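Local coordinates for protein carboxypeptidase 1 (Deinococcus radiodurans str. R1, PDB 5GIV) that probably removes amino acids one at a time from the C-terminus of peptides, with broad specificity, as a zinc-dependent M32 metallocarboxypeptidase, at residues Val361-Leu372 with Trp410-Gln420. Residues are numbered along the deposited sequence; the frame is centred on the assembly and turned at random.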
loop_
_atom_site.group_PDB
_atom_site.type_symbol
_atom_site.label_atom_id
_atom_site.label_comp_id
_atom_site.label_asym_id
_atom_site.label_seq_id
_atom_site.Cartn_x
_atom_site.Cartn_y
_atom_site.Cartn_z
ATOM N N VAL A 361 -20.539 -19.150 17.791
ATOM C CA VAL A 361 -21.340 -17.969 17.481
ATOM C C VAL A 361 -22.498 -17.845 18.461
ATOM O O VAL A 361 -22.783 -16.759 18.979
ATOM C CB VAL A 361 -21.834 -18.027 16.023
ATOM C CG1 VAL A 361 -22.813 -16.907 15.732
ATOM C CG2 VAL A 361 -20.656 -17.958 15.069
ATOM N N ILE A 362 -23.192 -18.959 18.714
ATOM C CA ILE A 362 -24.299 -18.957 19.666
ATOM C C ILE A 362 -23.821 -18.500 21.036
ATOM O O ILE A 362 -24.472 -17.688 21.703
ATOM C CB ILE A 362 -24.952 -20.347 19.741
ATOM C CG1 ILE A 362 -25.549 -20.725 18.384
ATOM C CG2 ILE A 362 -25.982 -20.387 20.873
ATOM C CD1 ILE A 362 -26.076 -22.135 18.322
ATOM N N THR A 363 -22.690 -19.038 21.492
ATOM C CA THR A 363 -22.140 -18.599 22.768
ATOM C C THR A 363 -22.027 -17.078 22.830
ATOM O O THR A 363 -22.533 -16.443 23.759
ATOM C CB THR A 363 -20.774 -19.243 22.989
ATOM O OG1 THR A 363 -20.932 -20.663 23.010
ATOM C CG2 THR A 363 -20.159 -18.769 24.312
ATOM N N ARG A 364 -21.367 -16.480 21.832
ATOM C CA ARG A 364 -21.138 -15.038 21.847
ATOM C C ARG A 364 -22.448 -14.259 21.757
ATOM O O ARG A 364 -22.654 -13.285 22.492
ATOM C CB ARG A 364 -20.213 -14.653 20.697
ATOM C CG ARG A 364 -18.798 -15.145 20.864
ATOM C CD ARG A 364 -18.136 -15.466 19.527
ATOM N NE ARG A 364 -16.713 -15.750 19.701
ATOM C CZ ARG A 364 -16.234 -16.881 20.219
ATOM N NH1 ARG A 364 -17.064 -17.836 20.628
ATOM N NH2 ARG A 364 -14.922 -17.044 20.350
ATOM N N PHE A 365 -23.350 -14.679 20.866
ATOM C CA PHE A 365 -24.614 -13.970 20.695
ATOM C C PHE A 365 -25.394 -13.924 22.004
ATOM O O PHE A 365 -25.917 -12.872 22.393
ATOM C CB PHE A 365 -25.424 -14.644 19.591
ATOM C CG PHE A 365 -26.758 -14.009 19.319
ATOM C CD1 PHE A 365 -26.861 -12.920 18.484
ATOM C CD2 PHE A 365 -27.916 -14.528 19.875
ATOM C CE1 PHE A 365 -28.088 -12.350 18.214
ATOM C CE2 PHE A 365 -29.153 -13.962 19.606
ATOM C CZ PHE A 365 -29.239 -12.874 18.779
ATOM N N GLU A 366 -25.478 -15.058 22.705
ATOM C CA GLU A 366 -26.259 -15.104 23.936
ATOM C C GLU A 366 -25.630 -14.255 25.036
ATOM O O GLU A 366 -26.353 -13.661 25.845
ATOM C CB GLU A 366 -26.440 -16.556 24.380
ATOM C CG GLU A 366 -27.439 -17.318 23.501
ATOM C CD GLU A 366 -27.600 -18.783 23.873
ATOM O OE1 GLU A 366 -26.857 -19.277 24.758
ATOM O OE2 GLU A 366 -28.461 -19.457 23.258
ATOM N N LEU A 367 -24.296 -14.150 25.062
ATOM C CA LEU A 367 -23.647 -13.248 26.008
ATOM C C LEU A 367 -23.931 -11.797 25.650
ATOM O O LEU A 367 -24.091 -10.950 26.538
ATOM C CB LEU A 367 -22.137 -13.511 26.043
ATOM C CG LEU A 367 -21.678 -14.862 26.609
ATOM C CD1 LEU A 367 -20.224 -15.144 26.249
ATOM C CD2 LEU A 367 -21.863 -14.911 28.129
ATOM N N GLU A 368 -23.974 -11.487 24.350
ATOM C CA GLU A 368 -24.383 -10.154 23.922
ATOM C C GLU A 368 -25.811 -9.859 24.361
ATOM O O GLU A 368 -26.109 -8.759 24.850
ATOM C CB GLU A 368 -24.268 -10.026 22.406
ATOM C CG GLU A 368 -22.865 -9.972 21.844
ATOM C CD GLU A 368 -22.876 -9.844 20.324
ATOM O OE1 GLU A 368 -23.897 -10.217 19.701
ATOM O OE2 GLU A 368 -21.874 -9.362 19.757
ATOM N N ARG A 369 -26.712 -10.830 24.189
ATOM C CA ARG A 369 -28.097 -10.633 24.597
ATOM C C ARG A 369 -28.182 -10.307 26.081
ATOM O O ARG A 369 -28.860 -9.353 26.477
ATOM C CB ARG A 369 -28.930 -11.873 24.272
ATOM C CG ARG A 369 -30.423 -11.652 24.442
ATOM C CD ARG A 369 -31.195 -12.950 24.620
ATOM N NE ARG A 369 -31.250 -13.769 23.408
ATOM C CZ ARG A 369 -31.931 -13.443 22.309
ATOM N NH1 ARG A 369 -32.607 -12.296 22.250
ATOM N NH2 ARG A 369 -31.935 -14.265 21.259
ATOM N N GLU A 370 -27.489 -11.087 26.916
ATOM C CA GLU A 370 -27.514 -10.842 28.357
ATOM C C GLU A 370 -26.908 -9.492 28.710
ATOM O O GLU A 370 -27.432 -8.778 29.574
ATOM C CB GLU A 370 -26.782 -11.955 29.108
ATOM C CG GLU A 370 -27.457 -13.321 29.039
ATOM C CD GLU A 370 -28.914 -13.271 29.492
ATOM O OE1 GLU A 370 -29.803 -13.691 28.711
ATOM O OE2 GLU A 370 -29.175 -12.806 30.631
ATOM N N MET A 371 -25.818 -9.109 28.041
ATOM C CA MET A 371 -25.193 -7.830 28.370
ATOM C C MET A 371 -26.061 -6.667 27.914
ATOM O O MET A 371 -26.213 -5.677 28.635
ATOM C CB MET A 371 -23.798 -7.729 27.756
ATOM C CG MET A 371 -22.731 -8.546 28.474
ATOM S SD MET A 371 -21.068 -8.281 27.801
ATOM C CE MET A 371 -21.088 -9.331 26.353
ATOM N N LEU A 372 -26.638 -6.758 26.718
ATOM C CA LEU A 372 -27.464 -5.652 26.252
ATOM C C LEU A 372 -28.710 -5.487 27.117
ATOM O O LEU A 372 -29.150 -4.357 27.351
ATOM C CB LEU A 372 -27.836 -5.854 24.778
ATOM C CG LEU A 372 -26.729 -5.571 23.754
ATOM C CD1 LEU A 372 -27.211 -5.854 22.352
ATOM C CD2 LEU A 372 -26.277 -4.132 23.855
ATOM N N TRP A 410 -15.559 -7.313 20.315
ATOM C CA TRP A 410 -16.044 -6.445 21.388
ATOM C C TRP A 410 -15.004 -5.433 21.865
ATOM O O TRP A 410 -15.346 -4.539 22.649
ATOM C CB TRP A 410 -16.500 -7.286 22.581
ATOM C CG TRP A 410 -17.608 -8.243 22.269
ATOM C CD1 TRP A 410 -18.503 -8.159 21.236
ATOM C CD2 TRP A 410 -17.940 -9.436 22.990
ATOM N NE1 TRP A 410 -19.368 -9.226 21.275
ATOM C CE2 TRP A 410 -19.044 -10.023 22.343
ATOM C CE3 TRP A 410 -17.412 -10.062 24.124
ATOM C CZ2 TRP A 410 -19.628 -11.210 22.788
ATOM C CZ3 TRP A 410 -17.995 -11.235 24.566
ATOM C CH2 TRP A 410 -19.091 -11.795 23.900
ATOM N N TYR A 411 -13.757 -5.529 21.408
ATOM C CA TYR A 411 -12.725 -4.599 21.840
ATOM C C TYR A 411 -12.376 -3.561 20.785
ATOM O O TYR A 411 -11.712 -2.569 21.115
ATOM C CB TYR A 411 -11.458 -5.366 22.238
ATOM C CG TYR A 411 -11.734 -6.430 23.265
ATOM C CD1 TYR A 411 -11.797 -6.117 24.617
ATOM C CD2 TYR A 411 -11.967 -7.742 22.881
ATOM C CE1 TYR A 411 -12.063 -7.083 25.552
ATOM C CE2 TYR A 411 -12.239 -8.710 23.811
ATOM C CZ TYR A 411 -12.286 -8.379 25.140
ATOM O OH TYR A 411 -12.559 -9.349 26.071
ATOM N N PHE A 412 -12.789 -3.768 19.534
ATOM C CA PHE A 412 -12.548 -2.825 18.451
ATOM C C PHE A 412 -13.852 -2.372 17.807
ATOM O O PHE A 412 -13.845 -1.871 16.682
ATOM C CB PHE A 412 -11.623 -3.448 17.409
ATOM C CG PHE A 412 -10.959 -2.447 16.511
ATOM C CD1 PHE A 412 -10.866 -1.112 16.883
ATOM C CD2 PHE A 412 -10.422 -2.839 15.294
ATOM C CE1 PHE A 412 -10.248 -0.184 16.056
ATOM C CE2 PHE A 412 -9.801 -1.919 14.459
ATOM C CZ PHE A 412 -9.717 -0.590 14.839
ATOM N N GLY A 413 -14.973 -2.564 18.488
ATOM C CA GLY A 413 -16.258 -2.199 17.958
ATOM C C GLY A 413 -17.353 -2.381 18.988
ATOM O O GLY A 413 -17.096 -2.671 20.161
ATOM N N PRO A 414 -18.603 -2.236 18.563
ATOM C CA PRO A 414 -19.714 -2.332 19.507
ATOM C C PRO A 414 -19.886 -3.753 20.007
ATOM O O PRO A 414 -19.417 -4.720 19.404
ATOM C CB PRO A 414 -20.932 -1.891 18.682
ATOM C CG PRO A 414 -20.378 -1.272 17.434
ATOM C CD PRO A 414 -19.068 -1.970 17.195
ATOM N N ILE A 415 -20.583 -3.862 21.132
ATOM C CA ILE A 415 -21.016 -5.136 21.684
ATOM C C ILE A 415 -22.452 -5.367 21.242
ATOM O O ILE A 415 -23.335 -4.553 21.540
ATOM C CB ILE A 415 -20.910 -5.155 23.215
ATOM C CG1 ILE A 415 -19.452 -5.057 23.651
ATOM C CG2 ILE A 415 -21.551 -6.413 23.769
ATOM C CD1 ILE A 415 -19.291 -4.796 25.137
ATOM N N GLY A 416 -22.683 -6.453 20.507
ATOM C CA GLY A 416 -24.021 -6.786 20.067
ATOM C C GLY A 416 -24.118 -6.997 18.577
ATOM O O GLY A 416 -23.770 -6.105 17.800
ATOM N N GLY A 417 -24.639 -8.149 18.164
ATOM C CA GLY A 417 -24.777 -8.435 16.748
ATOM C C GLY A 417 -23.480 -8.632 16.002
ATOM O O GLY A 417 -23.457 -8.495 14.783
ATOM N N SER A 418 -22.403 -8.991 16.702
ATOM C CA SER A 418 -21.075 -9.070 16.102
ATOM C C SER A 418 -20.818 -10.371 15.363
ATOM O O SER A 418 -19.905 -10.417 14.533
ATOM C CB SER A 418 -19.995 -8.930 17.177
ATOM O OG SER A 418 -20.268 -7.842 18.028
ATOM N N PHE A 419 -21.578 -11.426 15.650
ATOM C CA PHE A 419 -21.202 -12.769 15.226
ATOM C C PHE A 419 -22.262 -13.544 14.455
ATOM O O PHE A 419 -21.892 -14.506 13.770
ATOM C CB PHE A 419 -20.783 -13.611 16.442
ATOM C CG PHE A 419 -19.505 -13.148 17.098
ATOM C CD1 PHE A 419 -18.266 -13.560 16.606
ATOM C CD2 PHE A 419 -19.539 -12.306 18.200
ATOM C CE1 PHE A 419 -17.091 -13.134 17.194
ATOM C CE2 PHE A 419 -18.359 -11.884 18.808
ATOM C CZ PHE A 419 -17.132 -12.294 18.295
ATOM N N GLN A 420 -23.555 -13.210 14.557
ATOM C CA GLN A 420 -24.542 -14.085 13.924
ATOM C C GLN A 420 -24.370 -14.133 12.409
ATOM O O GLN A 420 -24.761 -15.123 11.787
ATOM C CB GLN A 420 -25.978 -13.698 14.310
ATOM C CG GLN A 420 -26.492 -12.447 13.688
ATOM C CD GLN A 420 -25.907 -11.244 14.344
ATOM O OE1 GLN A 420 -25.409 -11.319 15.471
ATOM N NE2 GLN A 420 -25.932 -10.124 13.641
#
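Glu368 of helix 357-372 reaches into the loop that precedes helix 420-439 and gathers its backbone and side-chain donors, a buried glutamate carboxylate accepting several hydrogen bonds from one loop within the largely helical M32 carboxypeptidase fold. CB of Glu368 lies 4.0 Å from CA of Gly416. Glu368 CG, set anti to its own carbonyl carbon (chi1 -71°), passes alongside the indole of Trp410, 3.6 Å from Trp410 CZ2, and the extended chain carries the carboxylate beyond it among Gly416, Gly417 and Ser418. There OE1 accepts a weak bond from Gly417 N. OE2 is gripped from several directions. Trp410 NE1 donates to the anti lone pair of Glu368 OE2 at 2.9 Å, nearly in the indole plane and fairly straight (162°). Ser418 N donates to the syn lone pair of OE2. Ser418 OG meets Glu368 OE2 almost head-on along the C-O bond at 2.8 Å; Gly416 N adds a weak bond. These donors would be expected to stabilise the charged form of the buried acid. A leucine in place of Glu368 would probably leave the indole N-H and the Ser418 donors without their shared acceptor, freeing the glycine-rich turn to shift. At its backbone angles Gly416 could hardly be another residue: a CB would press on the carbonyl O of Ile415 and also run into CD1 of Leu372.

Toward the C-terminal end of the helix, Met371 CE lies over one face of the Trp410 ring, near its rim, and also touches CG2 of Ile415. One turn before Glu368, Arg364 lays its aliphatic part across Phe419, while its guanidinium is turned steeply against the ring plane and forms a salt bridge with Asp407. The side chain of Phe419 lies about 11 Å from the bound zinc ion, which places this helix-loop contact in the neighbourhood of the metal site. Arg364 CD sits 3.3 Å from the Phe419 ring centroid, only 6° off the ring normal.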